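PDB 3OWA: acyl-CoA dehydrogenase, which probably catalyses the FAD-dependent alpha,beta-dehydrogenation of fatty acyl-CoA thioesters, passing the electrons on to an external acceptor. Local coordinates for residues Thr513-Ile517 and Lys528-Thr532; Phe540-Glu544 and Leu570-Thr574. The contacts are given in a common frame with arbitrary orientation. Residue numbers count along the deposited sequence, not the author numbering.

Interaction 1 (Thr513-Ile517 and Lys528-Thr532); sequences TEKAI and KVLYT
Thr513 lies over the first turn of the facing segment, covering Lys528, Val529 and Thr532. Both 513-517 and 528-532 are regular alpha-helix, their axes 10.3 Å apart at closest approach and nearly antiparallel, at a signed crossing angle of -159°. The CA atoms of Thr513 and Lys528, 5.7 Å apart, set the register. With chi1 in m, Thr513 brings OG1 to 2.7 Å from Thr532 OG1 and 3.5 Å from Lys528 O, while its CG2 lies 3.8 Å from Val529 CG2. Thr532, also m, donates from OG1 to Lys528 O (2.7 Å), a bond within its own helix. The pair is an antiparallel alpha-hairpin, helices 490-520 and 526-554 joined by a short connection, in the second C-terminal helical domain. Thr513 OG1 is hydrogen-bonded to Tyr319 of helix 305-336. Lys528, m then extended, runs along the interface until NZ is 3.4 Å from Ala516 CB, where Asn525 OD1 binds the ammonium. On the more exposed flank, Ile517 CD1 meets Val529 CG2 at 4.0 Å.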
loop_
_atom_site.group_PDB
_atom_site.type_symbol
_atom_site.label_atom_id
_atom_site.label_comp_id
_atom_site.label_asym_id
_atom_site.label_seq_id
_atom_site.Cartn_x
_atom_site.Cartn_y
_atom_site.Cartn_z
ATOM N N THR A 513 9.841 25.621 8.035
ATOM C CA THR A 513 11.292 25.592 8.137
ATOM C C THR A 513 11.849 27.055 8.122
ATOM O O THR A 513 12.718 27.411 8.913
ATOM C CB THR A 513 11.912 24.710 7.022
ATOM O OG1 THR A 513 11.314 23.389 7.055
ATOM C CG2 THR A 513 13.437 24.625 7.175
ATOM N N GLU A 514 11.307 27.880 7.235
ATOM C CA GLU A 514 11.673 29.287 7.141
ATOM C C GLU A 514 11.429 29.993 8.469
ATOM O O GLU A 514 12.306 30.714 8.976
ATOM C CB GLU A 514 10.852 29.944 6.035
ATOM C CG GLU A 514 11.343 31.328 5.633
ATOM C CD GLU A 514 10.411 32.019 4.630
ATOM O OE1 GLU A 514 9.820 31.314 3.766
ATOM O OE2 GLU A 514 10.266 33.268 4.725
ATOM N N LYS A 515 10.251 29.769 9.051
ATOM C CA LYS A 515 9.947 30.330 10.357
ATOM C C LYS A 515 10.926 29.878 11.451
ATOM O O LYS A 515 11.375 30.697 12.266
ATOM C CB LYS A 515 8.485 30.062 10.756
ATOM C CG LYS A 515 8.236 30.272 12.247
ATOM C CD LYS A 515 7.080 31.190 12.554
ATOM C CE LYS A 515 5.788 30.738 11.966
ATOM N NZ LYS A 515 4.684 31.346 12.772
ATOM N N ALA A 516 11.267 28.592 11.452
ATOM C CA ALA A 516 12.204 28.035 12.418
ATOM C C ALA A 516 13.571 28.708 12.319
ATOM O O ALA A 516 14.170 29.064 13.332
ATOM C CB ALA A 516 12.345 26.561 12.226
ATOM N N ILE A 517 14.041 28.867 11.089
ATOM C CA ILE A 517 15.332 29.476 10.817
ATOM C C ILE A 517 15.357 30.883 11.434
ATOM O O ILE A 517 16.240 31.194 12.227
ATOM C CB ILE A 517 15.655 29.457 9.304
ATOM C CG1 ILE A 517 15.967 28.025 8.862
ATOM C CG2 ILE A 517 16.859 30.414 8.947
ATOM C CD1 ILE A 517 15.904 27.827 7.396
ATOM N N LYS A 528 15.037 19.998 9.663
ATOM C CA LYS A 528 13.929 20.557 8.892
ATOM C C LYS A 528 14.320 20.940 7.469
ATOM O O LYS A 528 13.543 20.735 6.542
ATOM C CB LYS A 528 13.327 21.771 9.580
ATOM C CG LYS A 528 12.665 21.468 10.891
ATOM C CD LYS A 528 12.167 22.738 11.531
ATOM C CE LYS A 528 11.835 22.435 12.957
ATOM N NZ LYS A 528 11.906 23.619 13.785
ATOM N N VAL A 529 15.509 21.534 7.306
ATOM C CA VAL A 529 15.958 21.963 5.984
ATOM C C VAL A 529 16.059 20.748 5.068
ATOM O O VAL A 529 15.603 20.792 3.925
ATOM C CB VAL A 529 17.307 22.723 6.033
ATOM C CG1 VAL A 529 17.974 22.799 4.639
ATOM C CG2 VAL A 529 17.117 24.113 6.605
ATOM N N LEU A 530 16.660 19.683 5.592
ATOM C CA LEU A 530 16.820 18.420 4.891
ATOM C C LEU A 530 15.486 17.785 4.473
ATOM O O LEU A 530 15.330 17.431 3.313
ATOM C CB LEU A 530 17.654 17.452 5.745
ATOM C CG LEU A 530 19.171 17.780 5.824
ATOM C CD1 LEU A 530 19.843 16.837 6.793
ATOM C CD2 LEU A 530 19.863 17.755 4.459
ATOM N N TYR A 531 14.538 17.687 5.405
ATOM C CA TYR A 531 13.204 17.145 5.098
ATOM C C TYR A 531 12.620 17.953 3.962
ATOM O O TYR A 531 12.074 17.402 3.025
ATOM C CB TYR A 531 12.231 17.275 6.284
ATOM C CG TYR A 531 12.473 16.408 7.501
ATOM C CD1 TYR A 531 12.980 15.113 7.376
ATOM C CD2 TYR A 531 12.152 16.875 8.775
ATOM C CE1 TYR A 531 13.160 14.310 8.485
ATOM C CE2 TYR A 531 12.333 16.068 9.913
ATOM C CZ TYR A 531 12.868 14.796 9.751
ATOM O OH TYR A 531 13.081 13.980 10.835
ATOM N N THR A 532 12.750 19.278 4.076
ATOM C CA THR A 532 12.174 20.225 3.121
ATOM C C THR A 532 12.749 20.106 1.713
ATOM O O THR A 532 11.975 20.060 0.743
ATOM C CB THR A 532 12.286 21.673 3.657
ATOM O OG1 THR A 532 11.588 21.732 4.900
ATOM C CG2 THR A 532 11.642 22.673 2.702
#

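Interaction 2 (Phe540-Glu544 and Leu570-Thr574); sequences FNEIE and LTRHT
Segment 540-544 is regular helix, with Glu544 N bonded to Phe540 O at 3.0 Å. Segment 570-574 catches a helix at its C-terminal end: Leu570 and Thr571 are its last residues, Arg572 is the first to leave helical phi/psi (-64/130), and His573 is fully extended (-168/172). The nearest CA atoms are those of Glu544 and Thr571, 7.1 Å apart. The ring contacts centre on Phe540, whose t rotamer sends the ring toward the bend of 570-574, where the helix gives way to extended chain. Its CZ is 3.8 Å from Leu570 O, which lies at the ring edge, and its CE2 is 3.2 Å from Thr571 OG1. The His573 ring, brought round by chi1 p, stands almost perpendicular to the Phe540 ring (88°), with centroids 5.8 Å apart and CD2 of Phe540 4.2 Å from CE1 of His573. Polar contacts border this aromatic pair. Extended Glu544 (chi1 and chi2 t) accepts a weak hydrogen bond at OE1 from Thr571 OG1 (3.1 Å), and a water donates to Glu544 OE1 (3.3 Å) and Thr571 O (3.1 Å). That carbonyl also accepts from His573 ND1 (3.1 Å), so the His573 side chain folds back on the last helical residue. The contact thus joins helix 526-554 to the end of helix 557-571, with helix 458-482 packing on Phe540, Ile543 and Leu570, and helix 490-520 on Ile543.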
loop_
_atom_site.group_PDB
_atom_site.type_symbol
_atom_site.label_atom_id
_atom_site.label_comp_id
_atom_site.label_asym_id
_atom_site.label_seq_id
_atom_site.Cartn_x
_atom_site.Cartn_y
_atom_site.Cartn_z
ATOM N N PHE A 540 7.500 18.070 -6.139
ATOM C CA PHE A 540 7.507 18.905 -7.350
ATOM C C PHE A 540 7.602 18.077 -8.630
ATOM O O PHE A 540 6.920 18.372 -9.610
ATOM C CB PHE A 540 8.647 19.912 -7.311
ATOM C CG PHE A 540 8.542 20.968 -8.375
ATOM C CD1 PHE A 540 7.645 22.031 -8.229
ATOM C CD2 PHE A 540 9.321 20.891 -9.526
ATOM C CE1 PHE A 540 7.549 23.033 -9.213
ATOM C CE2 PHE A 540 9.226 21.886 -10.528
ATOM C CZ PHE A 540 8.347 22.952 -10.368
ATOM N N ASN A 541 8.454 17.045 -8.599
ATOM C CA ASN A 541 8.459 16.002 -9.630
ATOM C C ASN A 541 7.072 15.402 -9.910
ATOM O O ASN A 541 6.632 15.364 -11.071
ATOM C CB ASN A 541 9.525 14.915 -9.320
ATOM C CG ASN A 541 10.973 15.436 -9.514
ATOM O OD1 ASN A 541 11.197 16.489 -10.123
ATOM N ND2 ASN A 541 11.953 14.677 -9.010
ATOM N N GLU A 542 6.356 14.981 -8.867
ATOM C CA GLU A 542 4.965 14.520 -9.051
ATOM C C GLU A 542 4.033 15.581 -9.672
ATOM O O GLU A 542 3.213 15.250 -10.545
ATOM C CB GLU A 542 4.352 14.030 -7.733
ATOM C CG GLU A 542 5.179 12.915 -7.098
ATOM C CD GLU A 542 4.633 12.404 -5.779
ATOM O OE1 GLU A 542 3.612 12.957 -5.298
ATOM O OE2 GLU A 542 5.234 11.440 -5.223
ATOM N N ILE A 543 4.141 16.824 -9.194
ATOM C CA ILE A 543 3.355 17.933 -9.753
ATOM C C ILE A 543 3.549 18.054 -11.254
ATOM O O ILE A 543 2.578 18.134 -12.006
ATOM C CB ILE A 543 3.681 19.273 -9.052
ATOM C CG1 ILE A 543 3.017 19.289 -7.671
ATOM C CG2 ILE A 543 3.211 20.488 -9.918
ATOM C CD1 ILE A 543 3.371 20.509 -6.798
ATOM N N GLU A 544 4.811 18.025 -11.673
ATOM C CA GLU A 544 5.175 18.082 -13.089
ATOM C C GLU A 544 4.535 16.967 -13.885
ATOM O O GLU A 544 3.999 17.212 -14.962
ATOM C CB GLU A 544 6.694 18.034 -13.272
ATOM C CG GLU A 544 7.118 18.135 -14.754
ATOM C CD GLU A 544 8.633 18.244 -14.946
ATOM O OE1 GLU A 544 9.374 18.386 -13.946
ATOM O OE2 GLU A 544 9.090 18.177 -16.113
ATOM N N LEU A 570 8.389 26.527 -16.462
ATOM C CA LEU A 570 7.982 26.628 -15.068
ATOM C C LEU A 570 8.682 25.594 -14.211
ATOM O O LEU A 570 8.766 25.720 -13.005
ATOM C CB LEU A 570 6.470 26.487 -14.945
ATOM C CG LEU A 570 5.672 27.744 -15.282
ATOM C CD1 LEU A 570 4.214 27.411 -15.201
ATOM C CD2 LEU A 570 6.010 28.920 -14.357
ATOM N N THR A 571 9.246 24.598 -14.859
ATOM C CA THR A 571 9.692 23.428 -14.143
ATOM C C THR A 571 11.216 23.245 -14.100
ATOM O O THR A 571 11.741 22.456 -13.305
ATOM C CB THR A 571 8.931 22.220 -14.698
ATOM O OG1 THR A 571 8.525 21.392 -13.619
ATOM C CG2 THR A 571 9.721 21.482 -15.747
ATOM N N ARG A 572 11.911 24.010 -14.937
ATOM C CA ARG A 572 13.373 23.994 -15.014
ATOM C C ARG A 572 14.050 24.458 -13.717
ATOM O O ARG A 572 13.710 25.514 -13.173
ATOM C CB ARG A 572 13.832 24.902 -16.165
ATOM C CG ARG A 572 13.515 24.364 -17.561
ATOM C CD ARG A 572 14.537 24.822 -18.604
ATOM N NE ARG A 572 14.987 26.198 -18.384
ATOM C CZ ARG A 572 16.161 26.536 -17.845
ATOM N NH1 ARG A 572 17.030 25.603 -17.465
ATOM N NH2 ARG A 572 16.473 27.815 -17.685
ATOM N N HIS A 573 15.006 23.673 -13.235
ATOM C CA HIS A 573 15.828 24.053 -12.086
ATOM C C HIS A 573 16.997 23.107 -11.961
ATOM O O HIS A 573 17.046 22.101 -12.658
ATOM C CB HIS A 573 15.022 24.040 -10.781
ATOM C CG HIS A 573 14.631 22.669 -10.319
ATOM N ND1 HIS A 573 13.615 21.946 -10.906
ATOM C CD2 HIS A 573 15.101 21.903 -9.305
ATOM C CE1 HIS A 573 13.475 20.793 -10.275
ATOM N NE2 HIS A 573 14.360 20.745 -9.293
ATOM N N THR A 574 17.932 23.410 -11.068
ATOM C CA THR A 574 19.048 22.504 -10.842
ATOM C C THR A 574 18.668 21.507 -9.769
ATOM O O THR A 574 18.617 21.855 -8.605
ATOM C CB THR A 574 20.330 23.228 -10.402
ATOM O OG1 THR A 574 20.758 24.107 -11.446
ATOM C CG2 THR A 574 21.449 22.207 -10.116
HETATM O O HOH W 1 12.314 19.673 -14.582
#

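How the interactions relate
Helix 526-554 carries one side of both contacts: interaction 1 uses its beginning, interaction 2 its middle. All of interaction 1 precedes interaction 2 in the sequence. Their centres are 20 Å apart and their nearest atoms about 8 Å, so they do not touch. Interaction 1 pairs helix 526-554 with its predecessor, helix 490-520, and interaction 2 with the end of its successor, helix 557-571. Together they tie consecutive helices into the additional C-terminal helical domain, a second domain of the C-terminal type, reminiscent of the extra C-terminal domain of very-long-chain acyl-CoA dehydrogenases.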